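Local coordinates for Co-chaperone DjlA N-terminal domain-containing protein (Porphyromonas gingivalis, PDB 2H5N) that is of unknown function but carries an all-helical TerB-like domain, probably related to the N-terminal domain of the co-chaperone DjlA, and binds a magnesium ion, at residues I22-S27 against I67-A72; K85-Y90 against C116-M121. All blocks are in the same frame, centred on the assembly; numbering follows the deposited sequence.

Contact 1. Residues I22-S27 against I67-A72; sequences IKMAKS and IEASQA
K23 reaches from helix 15-30 past the first turn of helix 69-77 to the carbonyl of I67. Its CG stands anti to the backbone N (chi1 -176°), which puts CG 4.0 Å from A72 CB. The chain bends at chi2 and again at chi4. NZ meets I67 O at 2.8 Å, nearly along the C=O axis. Lysine suits the place because its methylenes pack like an apolar side chain while its ammonium bonds I67 O in the loop before helix 69-77 and S64 O at the end of helix 54-64. I67 CD1 also touches K23 CG, at 4.2 Å. Next to this, M24 folds at chi2 and chi3 until CE lies 3.6 Å from A72 CB and 4.2 Å from A69 CB. The two alanines keep helix 69-77 slim here, and the flexible methionine fits its methyl against both. S27 OG turns back to K23 O at 2.6 Å, and S27 N reaches it from the opposite face of the carbonyl plane. M24 continues onto I112, and A69 onto T114 of the second subunit, so the contact packs against helix 103-116 of its own chain and helps form that interface.

Contact 2. Residues K85-Y90 against C116-M121; sequences KYVASY and CGLPTM
K85 O is gripped twice from within its own helix: S89 OG donates to it at 2.6 Å and S89 N at 2.9 Å, from opposite faces of the carbonyl plane. The hydroxyl is tilted 34° from that plane, and its oxygen is shared with N129 ND2 of helix 123-130. A serine here can fold its polar group back onto its own helix and still present a small surface to M121. The thioether of M121 lies over this corner, SD 3.3 Å from S89 OG and CE 3.4 Å from K85 O, a close van der Waals approach. CG of M121 sits between the backbone N and the carbonyl carbon (chi1 59°), and the bend at chi3 turns CE toward the helix, where it also meets A88 CB at 3.8 Å. The side chains of K85 and M121 cross at about a right angle; the lysine's ammonium goes on to N129 OD1.

A88 is the small residue that lets the loop come close. Its CB touches L118 CB at 3.7 Å, and L118 CD1 lies against A88 CA and reaches V87 CG1. The ring of P119 rests by CG against K85 CA at 3.8 Å, a rigid, puckered apolar ring suited to an extended chain. Before it, G117 has the positive phi (68°) that glycine takes easily. It ends helix 103-116 in a Schellman motif, after which L118, P119 and M121 pack on helix 81-94, a capped helix end followed by an extended connection within the all-helical TerB fold.

In the fold
From the N terminus, helix 15-30 supplies the first half of contact 1, and the chain passes through helices 37-47 and 54-64 before helix 69-77 closes that loop. Contact 2 opens later, on the next helix, 81-94, and closes after helix 103-116, so the two loops follow in series and neither nests in nor crosses the other. Their centres lie 15 Å apart, yet they touch: Y90 packs on I22 and A25, and C116 on M24. Helix 15-30 thus bears helix 69-77 at contact 1 and helix 81-94, in part through Y90, while contact 2 ties the latter to the connection into helix 123-130. Only contact 1 approaches the magnesium ion, about 11 Å from the S27 side chain.

Contact 1. Residues I22-S27 against I67-A72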
loop_
_atom_site.group_PDB
_atom_site.type_symbol
_atom_site.label_atom_id
_atom_site.label_comp_id
_atom_site.label_asym_id
_atom_site.label_seq_id
_atom_site.Cartn_x
_atom_site.Cartn_y
_atom_site.Cartn_z
ATOM N N ILE A 22 14.413 -6.897 4.193
ATOM C CA ILE A 22 13.123 -7.177 3.582
ATOM C C ILE A 22 12.121 -5.984 3.657
ATOM O O ILE A 22 11.385 -5.755 2.704
ATOM C CB ILE A 22 12.546 -8.591 4.006
ATOM C CG1 ILE A 22 11.526 -9.051 2.977
ATOM C CG2 ILE A 22 11.879 -8.595 5.376
ATOM C CD1 ILE A 22 12.132 -9.386 1.604
ATOM N N LYS A 23 12.168 -5.194 4.733
ATOM C CA LYS A 23 11.385 -3.945 4.870
ATOM C C LYS A 23 11.815 -2.874 3.823
ATOM O O LYS A 23 10.979 -2.148 3.257
ATOM C CB LYS A 23 11.544 -3.412 6.314
ATOM C CG LYS A 23 10.749 -2.153 6.734
ATOM C CD LYS A 23 9.230 -2.402 6.641
ATOM C CE LYS A 23 8.376 -1.456 7.498
ATOM N NZ LYS A 23 7.135 -2.133 8.096
ATOM N N MET A 24 13.105 -2.805 3.538
ATOM C CA MET A 24 13.586 -1.892 2.492
ATOM C C MET A 24 13.083 -2.309 1.109
ATOM O O MET A 24 12.651 -1.473 0.323
ATOM C CB MET A 24 15.118 -1.721 2.550
ATOM C CG MET A 24 15.611 -0.991 3.861
ATOM S SD MET A 24 15.041 0.737 3.995
ATOM C CE MET A 24 13.484 0.499 4.890
ATOM N N ALA A 25 13.073 -3.612 0.864
ATOM C CA ALA A 25 12.628 -4.209 -0.389
ATOM C C ALA A 25 11.143 -4.024 -0.616
ATOM O O ALA A 25 10.721 -3.668 -1.725
ATOM C CB ALA A 25 12.994 -5.695 -0.416
ATOM N N LYS A 26 10.346 -4.282 0.418
ATOM C CA LYS A 26 8.926 -3.918 0.411
ATOM C C LYS A 26 8.647 -2.421 0.113
ATOM O O LYS A 26 7.774 -2.071 -0.698
ATOM C CB LYS A 26 8.300 -4.321 1.724
ATOM C CG LYS A 26 7.827 -5.796 1.775
ATOM C CD LYS A 26 7.287 -6.106 3.176
ATOM C CE LYS A 26 6.839 -7.521 3.272
ATOM N NZ LYS A 26 5.967 -7.820 4.476
ATOM N N SER A 27 9.347 -1.544 0.805
ATOM C CA SER A 27 9.123 -0.121 0.667
ATOM C C SER A 27 9.424 0.295 -0.763
ATOM O O SER A 27 8.665 1.053 -1.362
ATOM C CB SER A 27 9.997 0.663 1.655
ATOM O OG SER A 27 9.857 0.172 2.986
ATOM N N ILE A 67 8.058 -3.509 12.473
ATOM C CA ILE A 67 9.079 -2.491 12.614
ATOM C C ILE A 67 8.850 -1.330 11.677
ATOM O O ILE A 67 8.310 -1.487 10.590
ATOM C CB ILE A 67 10.545 -3.008 12.494
ATOM C CG1 ILE A 67 10.840 -3.551 11.085
ATOM C CG2 ILE A 67 10.923 -3.924 13.713
ATOM C CD1 ILE A 67 12.230 -3.127 10.537
ATOM N N GLU A 68 9.269 -0.162 12.129
ATOM C CA GLU A 68 9.242 1.044 11.339
ATOM C C GLU A 68 10.278 1.029 10.191
ATOM O O GLU A 68 11.441 0.637 10.372
ATOM C CB GLU A 68 9.525 2.234 12.257
ATOM C CG GLU A 68 8.524 2.436 13.406
ATOM C CD GLU A 68 7.131 2.734 12.902
ATOM O OE1 GLU A 68 7.007 3.598 12.000
ATOM O OE2 GLU A 68 6.163 2.102 13.398
ATOM N N ALA A 69 9.878 1.548 9.027
ATOM C CA ALA A 69 10.828 1.705 7.922
ATOM C C ALA A 69 12.050 2.497 8.382
ATOM O O ALA A 69 13.171 2.193 7.999
ATOM C CB ALA A 69 10.152 2.323 6.656
ATOM N N SER A 70 11.862 3.487 9.243
ATOM C CA SER A 70 12.992 4.334 9.673
ATOM C C SER A 70 14.027 3.563 10.510
ATOM O O SER A 70 15.223 3.833 10.463
ATOM C CB SER A 70 12.476 5.582 10.410
ATOM O OG SER A 70 11.606 5.235 11.464
ATOM N N GLN A 71 13.559 2.563 11.244
ATOM C CA GLN A 71 14.445 1.717 12.021
ATOM C C GLN A 71 15.241 0.757 11.160
ATOM O O GLN A 71 16.416 0.463 11.458
ATOM C CB GLN A 71 13.617 0.931 13.046
ATOM C CG GLN A 71 14.372 -0.136 13.817
ATOM C CD GLN A 71 15.529 0.373 14.673
ATOM O OE1 GLN A 71 15.728 1.597 14.870
ATOM N NE2 GLN A 71 16.303 -0.573 15.201
ATOM N N ALA A 72 14.619 0.254 10.088
ATOM C CA ALA A 72 15.335 -0.593 9.105
ATOM C C ALA A 72 16.472 0.199 8.462
ATOM O O ALA A 72 17.557 -0.314 8.253
ATOM C CB ALA A 72 14.356 -1.132 8.030
#

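Contact 2. Residues K85-Y90 against C116-M121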
loop_
_atom_site.group_PDB
_atom_site.type_symbol
_atom_site.label_atom_id
_atom_site.label_comp_id
_atom_site.label_asym_id
_atom_site.label_seq_id
_atom_site.Cartn_x
_atom_site.Cartn_y
_atom_site.Cartn_z
ATOM N N LYS A 85 27.060 -3.346 0.144
ATOM C CA LYS A 85 27.176 -3.642 -1.277
ATOM C C LYS A 85 26.240 -4.787 -1.696
ATOM O O LYS A 85 25.584 -4.749 -2.746
ATOM C CB LYS A 85 28.646 -3.968 -1.620
ATOM C CG LYS A 85 28.863 -4.614 -2.967
ATOM C CD LYS A 85 30.331 -4.909 -3.225
ATOM C CE LYS A 85 30.531 -5.449 -4.623
ATOM N NZ LYS A 85 30.609 -6.944 -4.679
ATOM N N TYR A 86 26.185 -5.803 -0.847
ATOM C CA TYR A 86 25.337 -6.942 -1.062
ATOM C C TYR A 86 23.855 -6.525 -0.949
ATOM O O TYR A 86 23.024 -6.878 -1.801
ATOM C CB TYR A 86 25.667 -7.966 0.001
ATOM C CG TYR A 86 25.298 -9.352 -0.407
ATOM C CD1 TYR A 86 24.160 -9.967 0.120
ATOM C CD2 TYR A 86 26.073 -10.056 -1.340
ATOM C CE1 TYR A 86 23.790 -11.232 -0.260
ATOM C CE2 TYR A 86 25.707 -11.355 -1.722
ATOM C CZ TYR A 86 24.571 -11.925 -1.167
ATOM O OH TYR A 86 24.198 -13.204 -1.508
ATOM N N VAL A 87 23.520 -5.731 0.067
ATOM C CA VAL A 87 22.136 -5.225 0.165
ATOM C C VAL A 87 21.756 -4.374 -1.033
ATOM O O VAL A 87 20.636 -4.524 -1.559
ATOM C CB VAL A 87 21.850 -4.456 1.472
ATOM C CG1 VAL A 87 20.388 -3.978 1.500
ATOM C CG2 VAL A 87 22.109 -5.350 2.675
ATOM N N ALA A 88 22.644 -3.459 -1.456
ATOM C CA ALA A 88 22.384 -2.670 -2.683
ATOM C C ALA A 88 22.219 -3.553 -3.934
ATOM O O ALA A 88 21.411 -3.257 -4.820
ATOM C CB ALA A 88 23.489 -1.617 -2.925
ATOM N N SER A 89 22.996 -4.629 -4.017
ATOM C CA SER A 89 22.954 -5.485 -5.211
ATOM C C SER A 89 21.608 -6.153 -5.266
ATOM O O SER A 89 20.987 -6.205 -6.317
ATOM C CB SER A 89 24.119 -6.502 -5.254
ATOM O OG SER A 89 25.351 -5.815 -5.101
ATOM N N TYR A 90 21.157 -6.608 -4.108
ATOM C CA TYR A 90 19.863 -7.256 -3.915
ATOM C C TYR A 90 18.707 -6.337 -4.315
ATOM O O TYR A 90 17.807 -6.726 -5.055
ATOM C CB TYR A 90 19.727 -7.657 -2.437
ATOM C CG TYR A 90 18.333 -8.098 -2.030
ATOM C CD1 TYR A 90 17.752 -9.233 -2.604
ATOM C CD2 TYR A 90 17.587 -7.380 -1.065
ATOM C CE1 TYR A 90 16.496 -9.640 -2.242
ATOM C CE2 TYR A 90 16.315 -7.809 -0.680
ATOM C CZ TYR A 90 15.774 -8.942 -1.274
ATOM O OH TYR A 90 14.508 -9.407 -0.934
ATOM N N CYS A 116 20.038 4.820 2.818
ATOM C CA CYS A 116 20.597 3.743 3.634
ATOM C C CYS A 116 22.137 3.764 3.606
ATOM O O CYS A 116 22.757 2.938 4.244
ATOM C CB CYS A 116 20.088 2.385 3.129
ATOM S SG CYS A 116 18.357 2.037 3.499
ATOM N N GLY A 117 22.732 4.685 2.843
ATOM C CA GLY A 117 24.188 4.746 2.682
ATOM C C GLY A 117 24.866 3.596 1.928
ATOM O O GLY A 117 26.015 3.215 2.265
ATOM N N LEU A 118 24.152 3.045 0.922
ATOM C CA LEU A 118 24.648 1.949 0.087
ATOM C C LEU A 118 25.466 2.539 -1.069
ATOM O O LEU A 118 25.216 3.691 -1.470
ATOM C CB LEU A 118 23.479 1.109 -0.466
ATOM C CG LEU A 118 22.415 0.674 0.560
ATOM C CD1 LEU A 118 21.205 0.010 -0.088
ATOM C CD2 LEU A 118 23.002 -0.214 1.692
ATOM N N PRO A 119 26.429 1.760 -1.616
ATOM C CA PRO A 119 27.231 2.265 -2.741
ATOM C C PRO A 119 26.429 2.259 -4.040
ATOM O O PRO A 119 25.512 1.433 -4.210
ATOM C CB PRO A 119 28.372 1.265 -2.815
ATOM C CG PRO A 119 27.729 -0.029 -2.386
ATOM C CD PRO A 119 26.842 0.400 -1.225
ATOM N N THR A 120 26.733 3.201 -4.931
ATOM C CA THR A 120 26.098 3.228 -6.245
ATOM C C THR A 120 26.788 2.188 -7.114
ATOM O O THR A 120 27.998 1.967 -6.993
ATOM C CB THR A 120 26.081 4.658 -6.927
ATOM O OG1 THR A 120 27.204 4.828 -7.805
ATOM C CG2 THR A 120 26.052 5.768 -5.926
ATOM N N MET A 121 25.999 1.516 -7.943
ATOM C CA MET A 121 26.492 0.539 -8.899
ATOM C C MET A 121 25.519 0.494 -10.089
ATOM O O MET A 121 24.369 0.944 -10.000
ATOM C CB MET A 121 26.641 -0.853 -8.251
ATOM C CG MET A 121 25.355 -1.417 -7.665
ATOM S SD MET A 121 25.413 -3.039 -6.856
ATOM C CE MET A 121 26.188 -2.635 -5.322
#